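Local atomic coordinates of ureidoglycolate hydrolase (Arabidopsis thaliana, PDB entry 4PXE), a protein that hydrolyses (S)-ureidoglycolate to glyoxylate, ammonium and carbon dioxide as a manganese-dependent homodimeric enzyme of plant purine breakdown. Residues 142-147 with 160-165; 38-43 with 48-53; 31-36 with 96-101; 236-241 with 261-266. One frame throughout, in Å; residues are numbered along the deposited sequence.

Contact 1: 142-147 with 160-165; sequences FGISCL and EALKTT
Leu162 sends a single methyl, CD2, against both Ile144 and Leu147: its CD2 lies 4.0 Å from Ile144 CD1 and 4.0 Å from Leu147 CD1, so one branch of the leucine bridges two side chains of the 142-147 loop. The CA-CB bond of Leu162 runs past the loop rather than at it. The side chain turns inward because CG stands anti to the carbonyl carbon (chi1 -70°) and CD1 then continues anti to CA, which leaves CD2 as the branch that meets the loop. Ile144 answers with its long arm; CG1 lies beside the backbone N, and CD1 at the end of the arm makes the touch, while the short branch CG2 is turned toward the carbonyl side. In Leu147 it is the CD1 branch that does the touching. These residues join the loop after strand 129-133, with Cys146 as N-cap of helix 147-152, to the last turn of helix 156-164, the next helix along in this M20 peptidase fold. Phe174 of helix 174-180 touches both Leu147 and Leu162, extending the apolar cluster. Within the helix end, Thr164 folds its hydroxyl back on the chain, OG1 donating to Glu160 O at 2.9 Å from above the carbonyl plane. Lys163 N reaches the same oxygen from the opposite face. The next carbonyl, Ala161 O, accepts from both Thr164 N and Thr165 N, and Thr165 is the first residue to leave helical backbone angles.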
loop_
_atom_site.group_PDB
_atom_site.type_symbol
_atom_site.label_atom_id
_atom_site.label_comp_id
_atom_site.label_asym_id
_atom_site.label_seq_id
_atom_site.Cartn_x
_atom_site.Cartn_y
_atom_site.Cartn_z
ATOM N N PHE A 142 -4.986 12.751 7.719
ATOM C CA PHE A 142 -6.262 12.364 8.324
ATOM C C PHE A 142 -7.425 12.293 7.335
ATOM O O PHE A 142 -8.555 12.012 7.734
ATOM C CB PHE A 142 -6.608 13.299 9.493
ATOM C CG PHE A 142 -5.566 13.320 10.577
ATOM C CD1 PHE A 142 -5.408 12.226 11.414
ATOM C CD2 PHE A 142 -4.746 14.428 10.757
ATOM C CE1 PHE A 142 -4.458 12.223 12.402
ATOM C CE2 PHE A 142 -3.784 14.436 11.749
ATOM C CZ PHE A 142 -3.641 13.328 12.580
ATOM N N GLY A 143 -7.163 12.541 6.052
ATOM C CA GLY A 143 -8.224 12.531 5.055
ATOM C C GLY A 143 -9.033 13.818 5.042
ATOM O O GLY A 143 -10.034 13.937 4.328
ATOM N N ILE A 144 -8.591 14.782 5.841
ATOM C CA ILE A 144 -9.290 16.054 6.013
ATOM C C ILE A 144 -8.489 17.178 5.353
ATOM O O ILE A 144 -7.373 17.478 5.784
ATOM C CB ILE A 144 -9.463 16.379 7.513
ATOM C CG1 ILE A 144 -10.261 15.271 8.212
ATOM C CG2 ILE A 144 -10.142 17.736 7.700
ATOM C CD1 ILE A 144 -10.064 15.252 9.718
ATOM N N SER A 145 -9.048 17.781 4.304
ATOM C CA SER A 145 -8.397 18.926 3.662
ATOM C C SER A 145 -8.689 20.176 4.480
ATOM O O SER A 145 -9.653 20.211 5.250
ATOM C CB SER A 145 -8.927 19.107 2.242
ATOM O OG SER A 145 -10.314 19.421 2.269
ATOM N N CYS A 146 -7.856 21.196 4.318
ATOM C CA CYS A 146 -8.096 22.492 4.951
ATOM C C CYS A 146 -8.427 22.370 6.428
ATOM O O CYS A 146 -9.352 23.027 6.917
ATOM C CB CYS A 146 -9.226 23.234 4.231
ATOM S SG CYS A 146 -8.849 23.621 2.494
ATOM N N LEU A 147 -7.675 21.534 7.135
ATOM C CA LEU A 147 -8.004 21.255 8.535
ATOM C C LEU A 147 -8.009 22.547 9.357
ATOM O O LEU A 147 -8.942 22.807 10.121
ATOM C CB LEU A 147 -7.035 20.223 9.112
ATOM C CG LEU A 147 -7.378 19.657 10.495
ATOM C CD1 LEU A 147 -6.892 18.213 10.613
ATOM C CD2 LEU A 147 -6.776 20.519 11.600
ATOM N N GLU A 160 -15.502 18.394 16.824
ATOM C CA GLU A 160 -15.971 17.212 17.542
ATOM C C GLU A 160 -15.263 15.947 17.070
ATOM O O GLU A 160 -14.770 15.161 17.879
ATOM C CB GLU A 160 -17.486 17.053 17.385
ATOM C CG GLU A 160 -18.285 17.510 18.599
ATOM C CD GLU A 160 -18.032 16.649 19.828
ATOM O OE1 GLU A 160 -18.333 15.434 19.780
ATOM O OE2 GLU A 160 -17.533 17.189 20.843
ATOM N N ALA A 161 -15.217 15.758 15.755
ATOM C CA ALA A 161 -14.567 14.591 15.167
ATOM C C ALA A 161 -13.090 14.504 15.564
ATOM O O ALA A 161 -12.594 13.440 15.934
ATOM C CB ALA A 161 -14.720 14.614 13.652
ATOM N N LEU A 162 -12.385 15.633 15.497
ATOM C CA LEU A 162 -10.966 15.648 15.820
ATOM C C LEU A 162 -10.659 15.140 17.227
ATOM O O LEU A 162 -9.616 14.528 17.460
ATOM C CB LEU A 162 -10.389 17.055 15.625
ATOM C CG LEU A 162 -10.295 17.498 14.162
ATOM C CD1 LEU A 162 -9.833 18.937 14.097
ATOM C CD2 LEU A 162 -9.344 16.603 13.396
ATOM N N LYS A 163 -11.570 15.393 18.158
ATOM C CA LYS A 163 -11.333 15.057 19.555
ATOM C C LYS A 163 -11.900 13.693 19.925
ATOM O O LYS A 163 -11.576 13.155 20.982
ATOM C CB LYS A 163 -11.931 16.131 20.462
ATOM C CG LYS A 163 -11.357 17.517 20.229
ATOM C CD LYS A 163 -10.076 17.747 21.011
ATOM C CE LYS A 163 -10.359 17.900 22.493
ATOM N NZ LYS A 163 -9.214 18.524 23.228
ATOM N N THR A 164 -12.738 13.131 19.058
ATOM C CA THR A 164 -13.423 11.884 19.399
ATOM C C THR A 164 -13.100 10.668 18.518
ATOM O O THR A 164 -12.995 9.548 19.025
ATOM C CB THR A 164 -14.960 12.073 19.481
ATOM O OG1 THR A 164 -15.484 12.410 18.192
ATOM C CG2 THR A 164 -15.317 13.169 20.484
ATOM N N THR A 165 -12.948 10.865 17.210
ATOM C CA THR A 165 -12.813 9.716 16.311
ATOM C C THR A 165 -11.648 9.760 15.328
ATOM O O THR A 165 -11.247 8.723 14.810
ATOM C CB THR A 165 -14.090 9.494 15.469
ATOM O OG1 THR A 165 -14.329 10.643 14.645
ATOM C CG2 THR A 165 -15.298 9.249 16.366
#

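Contact 2: 38-43 with 48-53; sequences VTRVLY and VSARRY
Ala50 places its methyl over one face of the Arg40 guanidinium, with CB 3.6 Å from Arg40 CD and 3.7 Å from Arg40 NE. The arginine reaches this position with CG anti to the backbone N (chi1 -177°), then bends at chi3 (59°), so that CD and NE are laid against the helix. At the other end of the contact the roles are exchanged, and an arginine of helix 45-60 reaches back to the 38-43 segment. Arg51, extended from CG to NE, brings NH2 to 3.5 Å from Leu42 CD1, which meets the guanidinium at its edge. The same NH2 stands 3.8 Å from Tyr43 CE1. Ring and guanidinium planes are 24° apart, but the nitrogen approaches obliquely. Leu42 CD1 also sits over the centre of the Tyr43 ring, 3.4 Å above its plane, so this methyl touches both the ring face and the arginine edge. Further out, Asp47 OD2 forms a salt bridge with Arg51 NE and accepts from Tyr43 N, fixing the turn and the arginine together; Thr135 OG1 bonds Arg51 NH2. Arg40 is held by the carbonyls of Phe30 and Ile93, the latter next to the manganese ligand His92, which ties this strand-helix pair to the metal-binding part of the M20 fold. Val70 O holds Tyr43 OH. No hydrogen bond links the two segments: a methyl lies over the face of one buried guanidinium and another at the edge of the second, and their charge is probably balanced by outside partners, main-chain oxygens for Arg40, the Asp47 carboxylate with Thr135 OG1 for Arg51.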
loop_
_atom_site.group_PDB
_atom_site.type_symbol
_atom_site.label_atom_id
_atom_site.label_comp_id
_atom_site.label_asym_id
_atom_site.label_seq_id
_atom_site.Cartn_x
_atom_site.Cartn_y
_atom_site.Cartn_z
ATOM N N VAL A 38 9.140 16.645 -2.807
ATOM C CA VAL A 38 8.894 17.034 -1.434
ATOM C C VAL A 38 7.772 16.177 -0.879
ATOM O O VAL A 38 6.776 15.950 -1.559
ATOM C CB VAL A 38 8.491 18.518 -1.327
ATOM C CG1 VAL A 38 8.288 18.916 0.131
ATOM C CG2 VAL A 38 9.549 19.398 -1.974
ATOM N N THR A 39 7.951 15.675 0.344
ATOM C CA THR A 39 6.855 15.108 1.128
ATOM C C THR A 39 6.940 15.753 2.496
ATOM O O THR A 39 7.982 15.689 3.139
ATOM C CB THR A 39 7.000 13.594 1.324
ATOM O OG1 THR A 39 6.956 12.951 0.051
ATOM C CG2 THR A 39 5.866 13.058 2.186
ATOM N N ARG A 40 5.871 16.404 2.936
ATOM C CA ARG A 40 5.901 17.019 4.262
ATOM C C ARG A 40 4.518 17.007 4.874
ATOM O O ARG A 40 3.651 17.800 4.511
ATOM C CB ARG A 40 6.478 18.437 4.213
ATOM C CG ARG A 40 6.588 19.065 5.593
ATOM C CD ARG A 40 7.485 20.292 5.579
ATOM N NE ARG A 40 7.007 21.317 4.657
ATOM C CZ ARG A 40 7.704 21.785 3.622
ATOM N NH1 ARG A 40 8.921 21.322 3.349
ATOM N NH2 ARG A 40 7.178 22.727 2.853
ATOM N N VAL A 41 4.323 16.086 5.811
ATOM C CA VAL A 41 3.006 15.799 6.340
ATOM C C VAL A 41 2.781 16.425 7.710
ATOM O O VAL A 41 3.691 16.470 8.549
ATOM C CB VAL A 41 2.804 14.264 6.399
ATOM C CG1 VAL A 41 1.439 13.919 6.953
ATOM C CG2 VAL A 41 2.987 13.673 5.008
ATOM N N LEU A 42 1.563 16.933 7.895
ATOM C CA LEU A 42 1.086 17.510 9.148
ATOM C C LEU A 42 1.603 16.801 10.399
ATOM O O LEU A 42 1.428 15.593 10.542
ATOM C CB LEU A 42 -0.448 17.504 9.150
ATOM C CG LEU A 42 -1.183 17.899 10.429
ATOM C CD1 LEU A 42 -0.802 19.315 10.839
ATOM C CD2 LEU A 42 -2.671 17.794 10.213
ATOM N N TYR A 43 2.249 17.587 11.267
ATOM C CA TYR A 43 2.723 17.195 12.606
ATOM C C TYR A 43 3.928 16.247 12.654
ATOM O O TYR A 43 4.355 15.852 13.738
ATOM C CB TYR A 43 1.588 16.644 13.488
ATOM C CG TYR A 43 0.452 17.595 13.815
ATOM C CD1 TYR A 43 0.672 18.957 14.016
ATOM C CD2 TYR A 43 -0.846 17.118 13.949
ATOM C CE1 TYR A 43 -0.384 19.811 14.329
ATOM C CE2 TYR A 43 -1.900 17.949 14.256
ATOM C CZ TYR A 43 -1.671 19.300 14.454
ATOM O OH TYR A 43 -2.744 20.114 14.755
ATOM N N VAL A 48 7.417 20.122 11.631
ATOM C CA VAL A 48 7.878 20.928 12.755
ATOM C C VAL A 48 9.086 21.799 12.365
ATOM O O VAL A 48 9.141 22.983 12.706
ATOM C CB VAL A 48 8.182 20.046 13.999
ATOM C CG1 VAL A 48 8.850 20.880 15.104
ATOM C CG2 VAL A 48 6.906 19.399 14.518
ATOM N N SER A 49 10.036 21.222 11.633
ATOM C CA SER A 49 11.193 21.977 11.146
ATOM C C SER A 49 10.785 23.135 10.232
ATOM O O SER A 49 11.319 24.245 10.334
ATOM C CB SER A 49 12.166 21.055 10.412
ATOM O OG SER A 49 12.742 20.123 11.306
ATOM N N ALA A 50 9.829 22.879 9.350
ATOM C CA ALA A 50 9.340 23.909 8.439
ATOM C C ALA A 50 8.574 25.013 9.176
ATOM O O ALA A 50 8.728 26.195 8.850
ATOM C CB ALA A 50 8.476 23.289 7.355
ATOM N N ARG A 51 7.757 24.639 10.167
ATOM C CA ARG A 51 7.073 25.638 11.004
ATOM C C ARG A 51 8.079 26.570 11.674
ATOM O O ARG A 51 7.880 27.782 11.718
ATOM C CB ARG A 51 6.242 24.958 12.102
ATOM C CG ARG A 51 5.049 24.145 11.618
ATOM C CD ARG A 51 4.419 23.359 12.780
ATOM N NE ARG A 51 3.347 22.522 12.257
ATOM C CZ ARG A 51 2.069 22.872 12.211
ATOM N NH1 ARG A 51 1.669 24.027 12.720
ATOM N NH2 ARG A 51 1.189 22.056 11.656
ATOM N N ARG A 52 9.148 25.985 12.205
ATOM C CA ARG A 52 10.166 26.761 12.900
ATOM C C ARG A 52 10.867 27.725 11.945
ATOM O O ARG A 52 11.131 28.872 12.300
ATOM C CB ARG A 52 11.164 25.831 13.594
ATOM C CG ARG A 52 10.530 25.005 14.715
ATOM C CD ARG A 52 11.470 23.935 15.241
ATOM N NE ARG A 52 12.743 24.480 15.702
ATOM C CZ ARG A 52 12.974 24.895 16.944
ATOM N NH1 ARG A 52 12.012 24.832 17.855
ATOM N NH2 ARG A 52 14.165 25.376 17.276
ATOM N N TYR A 53 11.143 27.256 10.730
ATOM C CA TYR A 53 11.788 28.077 9.713
ATOM C C TYR A 53 10.915 29.289 9.395
ATOM O O TYR A 53 11.398 30.419 9.358
ATOM C CB TYR A 53 12.037 27.232 8.456
ATOM C CG TYR A 53 12.766 27.940 7.337
ATOM C CD1 TYR A 53 12.071 28.710 6.414
ATOM C CD2 TYR A 53 14.140 27.819 7.185
ATOM C CE1 TYR A 53 12.731 29.353 5.372
ATOM C CE2 TYR A 53 14.809 28.458 6.147
ATOM C CZ TYR A 53 14.092 29.222 5.247
ATOM O OH TYR A 53 14.744 29.858 4.215
#

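Contact 3: 31-36 with 96-101; sequences SDAPSP and IPYSGK
A G1 beta bulge formed by Tyr98 and Ser99, both facing Val38 of strand 38-40, turns the chain here, and the loop 31-36 that precedes the strand packs on the bulge. Ala33 supplies the methyl: its CB lies over one face of the Tyr98 ring, 4.2 Å from the centroid and 21° off the ring normal, a CH-pi contact displaced toward the CD1-CE1 side. The tyrosine is swung toward the loop by its first torsion, CG anti to the carbonyl carbon (chi1 -67°), although its CA-CB bond does not aim at the loop. Its hydroxyl continues the contact through a water, which lies 2.7 Å from Tyr98 OH and donates to Asp32 O. The ring also meets His289 of the second subunit edge-to-face, so one tyrosine serves both the intrachain packing and the dimer interface. At the far end, Pro36, preceded by a cis peptide, brings its carbonyl O to 4.4 Å from Lys101 CG. The lysine's ammonium has its main partner in Asp25, a salt bridge to helix 17-28; a second water accepts from Lys101 NZ at 3.0 Å and makes a weak link to Ser35 OG. Each segment is also stiffened from within. In the loop, Ser31 OG donates to Ala33 O at 2.7 Å, lying in the plane of that carbonyl and using one of its lone pairs. In the bulge, Ser99, whose side chain is near that of the manganese ligand His402, donates from OG to Ile96 O at 2.7 Å, tilted 22° from the carbonyl plane.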
loop_
_atom_site.group_PDB
_atom_site.type_symbol
_atom_site.label_atom_id
_atom_site.label_comp_id
_atom_site.label_asym_id
_atom_site.label_seq_id
_atom_site.Cartn_x
_atom_site.Cartn_y
_atom_site.Cartn_z
ATOM N N SER A 31 11.941 17.492 4.132
ATOM C CA SER A 31 11.187 16.583 3.283
ATOM C C SER A 31 11.492 15.134 3.604
ATOM O O SER A 31 12.648 14.783 3.856
ATOM C CB SER A 31 11.553 16.851 1.823
ATOM O OG SER A 31 10.915 15.939 0.958
ATOM N N ASP A 32 10.461 14.297 3.549
ATOM C CA ASP A 32 10.646 12.855 3.688
ATOM C C ASP A 32 10.898 12.155 2.349
ATOM O O ASP A 32 11.151 10.951 2.311
ATOM C CB ASP A 32 9.459 12.224 4.420
ATOM C CG ASP A 32 9.534 12.427 5.921
ATOM O OD1 ASP A 32 10.654 12.367 6.477
ATOM O OD2 ASP A 32 8.479 12.660 6.545
ATOM N N ALA A 33 10.825 12.913 1.259
ATOM C CA ALA A 33 11.182 12.415 -0.066
ATOM C C ALA A 33 12.478 13.081 -0.519
ATOM O O ALA A 33 12.726 14.238 -0.198
ATOM C CB ALA A 33 10.066 12.709 -1.060
ATOM N N PRO A 34 13.309 12.356 -1.277
ATOM C CA PRO A 34 14.540 12.970 -1.784
ATOM C C PRO A 34 14.248 14.032 -2.853
ATOM O O PRO A 34 13.348 13.848 -3.684
ATOM C CB PRO A 34 15.302 11.784 -2.389
ATOM C CG PRO A 34 14.266 10.782 -2.709
ATOM C CD PRO A 34 13.168 10.953 -1.694
ATOM N N SER A 35 14.994 15.131 -2.809
ATOM C CA SER A 35 14.929 16.169 -3.834
ATOM C C SER A 35 15.090 15.492 -5.190
ATOM O O SER A 35 15.867 14.549 -5.316
ATOM C CB SER A 35 16.056 17.182 -3.607
ATOM O OG SER A 35 16.074 18.187 -4.606
ATOM N N PRO A 36 14.368 15.964 -6.222
ATOM C CA PRO A 36 13.556 17.186 -6.288
ATOM C C PRO A 36 12.146 17.078 -5.703
ATOM O O PRO A 36 11.434 18.085 -5.686
ATOM C CB PRO A 36 13.475 17.453 -7.794
ATOM C CG PRO A 36 13.520 16.110 -8.406
ATOM C CD PRO A 36 14.459 15.300 -7.536
ATOM N N ILE A 96 1.909 17.064 -0.187
ATOM C CA ILE A 96 1.531 15.655 -0.353
ATOM C C ILE A 96 2.730 14.815 -0.815
ATOM O O ILE A 96 3.731 15.360 -1.270
ATOM C CB ILE A 96 0.308 15.473 -1.293
ATOM C CG1 ILE A 96 0.681 15.687 -2.762
ATOM C CG2 ILE A 96 -0.828 16.382 -0.879
ATOM C CD1 ILE A 96 -0.480 15.432 -3.703
ATOM N N PRO A 97 2.650 13.488 -0.670
ATOM C CA PRO A 97 3.810 12.686 -1.080
ATOM C C PRO A 97 4.283 12.930 -2.519
ATOM O O PRO A 97 3.483 12.917 -3.461
ATOM C CB PRO A 97 3.304 11.247 -0.908
ATOM C CG PRO A 97 2.324 11.358 0.242
ATOM C CD PRO A 97 1.631 12.677 0.030
ATOM N N TYR A 98 5.587 13.159 -2.658
ATOM C CA TYR A 98 6.239 13.307 -3.964
ATOM C C TYR A 98 5.641 14.433 -4.778
ATOM O O TYR A 98 5.268 14.267 -5.947
ATOM C CB TYR A 98 6.224 11.983 -4.744
ATOM C CG TYR A 98 7.083 10.929 -4.093
ATOM C CD1 TYR A 98 8.439 10.855 -4.370
ATOM C CD2 TYR A 98 6.545 10.033 -3.179
ATOM C CE1 TYR A 98 9.243 9.905 -3.774
ATOM C CE2 TYR A 98 7.343 9.067 -2.575
ATOM C CZ TYR A 98 8.691 9.020 -2.873
ATOM O OH TYR A 98 9.500 8.066 -2.286
ATOM N N SER A 99 5.572 15.593 -4.146
ATOM C CA SER A 99 5.036 16.778 -4.801
ATOM C C SER A 99 6.130 17.834 -4.997
ATOM O O SER A 99 7.324 17.528 -4.898
ATOM C CB SER A 99 3.843 17.323 -4.025
ATOM O OG SER A 99 4.192 17.667 -2.692
ATOM N N GLY A 100 5.725 19.068 -5.295
ATOM C CA GLY A 100 6.659 20.131 -5.639
ATOM C C GLY A 100 6.976 21.061 -4.479
ATOM O O GLY A 100 6.540 20.823 -3.350
ATOM N N LYS A 101 7.710 22.135 -4.779
ATOM C CA LYS A 101 8.239 23.064 -3.781
ATOM C C LYS A 101 7.465 24.388 -3.700
ATOM O O LYS A 101 7.781 25.237 -2.870
ATOM C CB LYS A 101 9.703 23.424 -4.101
ATOM C CG LYS A 101 10.634 22.257 -4.403
ATOM C CD LYS A 101 12.089 22.729 -4.588
ATOM C CE LYS A 101 12.281 23.703 -5.742
ATOM N NZ LYS A 101 13.753 23.919 -6.021
HETATM O O HOH W 1 9.955 8.922 0.210
HETATM O O HOH W 2 14.947 21.200 -5.577
#

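Contact 4: 236-241 with 261-266; sequences VEFEGN and AELALA
A trans first torsion in Leu263 (chi1 -173°), followed by chi2 of 57°, carries CD2 from the helix toward the strand. There Val236 and Phe238 wait on the same face, two residues apart. Helix 256-272 thus packs on strand 222-239 in the part of the M20 subunit involved in dimerization, residues 230-345, as one layer of helix over beta-sheet. The two branched chains Val236 and Leu263 come tip to tip, Val236 CG1 3.7 Å from Leu263 CD2. Phe238 arrives with CG anti to its carbonyl carbon (chi1 -66°), bringing the ring across the leucine; CE2 is 3.9 Å from Leu263 CD2, and the approach to the ring is oblique. Leu263 CB also borders the ring, so the leucine is touched at its stem as well as at its tip. Glu237, the residue between, points away from the helix, and its OE2 is hydrogen-bonded to His301. Neighbours seal the apolar group: Ile304 and Leu302 of strand 295-308 lie against Val236 and Phe238 respectively, and helix 311-332 contributes Ala329 to Phe238 and Ile328 to Leu263. The other side of helix 256-272 belongs to the dimer, where Ala261 and Leu265 each pack on their own counterparts in the second subunit. The helix thus packs on the sheet by Leu263 and on the second subunit by Ala261 and Leu265. The same leucine methyl, CD2, is 4.0 Å from Phe238 CZ, so it borders two adjacent ring carbons.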
loop_
_atom_site.group_PDB
_atom_site.type_symbol
_atom_site.label_atom_id
_atom_site.label_comp_id
_atom_site.label_asym_id
_atom_site.label_seq_id
_atom_site.Cartn_x
_atom_site.Cartn_y
_atom_site.Cartn_z
ATOM N N VAL A 236 -14.241 4.479 0.301
ATOM C CA VAL A 236 -15.032 3.296 0.007
ATOM C C VAL A 236 -14.245 2.048 0.356
ATOM O O VAL A 236 -13.050 1.947 0.057
ATOM C CB VAL A 236 -15.427 3.251 -1.483
ATOM C CG1 VAL A 236 -16.310 2.051 -1.781
ATOM C CG2 VAL A 236 -16.140 4.547 -1.884
ATOM N N GLU A 237 -14.907 1.102 1.012
ATOM C CA GLU A 237 -14.301 -0.199 1.259
ATOM C C GLU A 237 -15.221 -1.335 0.850
ATOM O O GLU A 237 -16.437 -1.277 1.057
ATOM C CB GLU A 237 -13.879 -0.354 2.724
ATOM C CG GLU A 237 -12.836 0.667 3.150
ATOM C CD GLU A 237 -12.159 0.329 4.464
ATOM O OE1 GLU A 237 -12.709 -0.488 5.240
ATOM O OE2 GLU A 237 -11.068 0.886 4.718
ATOM N N PHE A 238 -14.624 -2.360 0.250
ATOM C CA PHE A 238 -15.318 -3.602 -0.071
ATOM C C PHE A 238 -14.706 -4.731 0.752
ATOM O O PHE A 238 -13.495 -4.738 0.981
ATOM C CB PHE A 238 -15.153 -3.953 -1.546
ATOM C CG PHE A 238 -15.815 -2.992 -2.497
ATOM C CD1 PHE A 238 -17.189 -3.031 -2.707
ATOM C CD2 PHE A 238 -15.050 -2.092 -3.224
ATOM C CE1 PHE A 238 -17.784 -2.175 -3.612
ATOM C CE2 PHE A 238 -15.645 -1.234 -4.135
ATOM C CZ PHE A 238 -17.009 -1.275 -4.326
ATOM N N GLU A 239 -15.535 -5.676 1.196
ATOM C CA GLU A 239 -15.033 -6.855 1.910
ATOM C C GLU A 239 -15.497 -8.154 1.265
ATOM O O GLU A 239 -16.669 -8.291 0.903
ATOM C CB GLU A 239 -15.471 -6.828 3.384
ATOM C CG GLU A 239 -14.729 -5.803 4.236
ATOM C CD GLU A 239 -15.274 -5.692 5.653
ATOM O OE1 GLU A 239 -16.366 -6.231 5.915
ATOM O OE2 GLU A 239 -14.611 -5.050 6.497
ATOM N N GLY A 240 -14.570 -9.101 1.120
ATOM C CA GLY A 240 -14.872 -10.432 0.618
ATOM C C GLY A 240 -14.232 -11.482 1.507
ATOM O O GLY A 240 -13.706 -11.166 2.568
ATOM N N ASN A 241 -14.292 -12.739 1.082
ATOM C CA ASN A 241 -13.824 -13.838 1.931
ATOM C C ASN A 241 -12.318 -14.073 1.885
ATOM O O ASN A 241 -11.750 -14.666 2.800
ATOM C CB ASN A 241 -14.549 -15.126 1.568
ATOM C CG ASN A 241 -16.027 -15.056 1.853
ATOM O OD1 ASN A 241 -16.446 -14.571 2.904
ATOM N ND2 ASN A 241 -16.830 -15.541 0.916
ATOM N N ALA A 261 -11.380 -2.249 -8.647
ATOM C CA ALA A 261 -11.001 -1.918 -10.024
ATOM C C ALA A 261 -12.214 -1.439 -10.816
ATOM O O ALA A 261 -12.147 -0.434 -11.547
ATOM C CB ALA A 261 -10.362 -3.122 -10.699
ATOM N N GLU A 262 -13.328 -2.138 -10.650
ATOM C CA GLU A 262 -14.560 -1.765 -11.333
ATOM C C GLU A 262 -15.073 -0.419 -10.862
ATOM O O GLU A 262 -15.567 0.376 -11.677
ATOM C CB GLU A 262 -15.626 -2.853 -11.162
ATOM C CG GLU A 262 -15.258 -4.100 -11.928
ATOM C CD GLU A 262 -16.152 -5.295 -11.653
ATOM O OE1 GLU A 262 -16.631 -5.446 -10.510
ATOM O OE2 GLU A 262 -16.350 -6.093 -12.591
ATOM N N LEU A 263 -14.954 -0.137 -9.566
ATOM C CA LEU A 263 -15.421 1.152 -9.060
ATOM C C LEU A 263 -14.556 2.287 -9.589
ATOM O O LEU A 263 -15.085 3.335 -9.953
ATOM C CB LEU A 263 -15.509 1.191 -7.530
ATOM C CG LEU A 263 -16.157 2.458 -6.949
ATOM C CD1 LEU A 263 -17.580 2.696 -7.497
ATOM C CD2 LEU A 263 -16.161 2.434 -5.435
ATOM N N ALA A 264 -13.245 2.084 -9.658
ATOM C CA ALA A 264 -12.365 3.141 -10.173
ATOM C C ALA A 264 -12.727 3.479 -11.609
ATOM O O ALA A 264 -12.735 4.658 -11.989
ATOM C CB ALA A 264 -10.906 2.713 -10.076
ATOM N N LEU A 265 -13.021 2.462 -12.415
ATOM C CA LEU A 265 -13.416 2.683 -13.801
ATOM C C LEU A 265 -14.800 3.339 -13.881
ATOM O O LEU A 265 -15.061 4.145 -14.788
ATOM C CB LEU A 265 -13.354 1.376 -14.601
ATOM C CG LEU A 265 -11.903 0.934 -14.828
ATOM C CD1 LEU A 265 -11.794 -0.562 -15.113
ATOM C CD2 LEU A 265 -11.256 1.739 -15.948
ATOM N N ALA A 266 -15.674 3.036 -12.925
ATOM C CA ALA A 266 -16.987 3.692 -12.890
ATOM C C ALA A 266 -16.873 5.177 -12.561
ATOM O O ALA A 266 -17.618 5.995 -13.105
ATOM C CB ALA A 266 -17.945 2.995 -11.909
#

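Contacts 2 and 3 are adjoining, their centres 11 Å apart, and contact 2 is nested along the chain inside the loop that contact 3 closes; Val38 O and Ser99 N, 2.9 Å apart, join them by a probable hydrogen bond. Contact 1 adjoins contact 2 through packing of Phe142 CE2 on Leu42 CD2 at 3.9 Å. These three lie near the metal site: a bound manganese ion is about 7 Å from the side chain of Ser99, and one lies about 11 Å from that of Arg40 and about 13 Å from that of Leu147. Contact 4 stands apart, its centre about 30 Å from that of contact 3, yet both touch the second subunit.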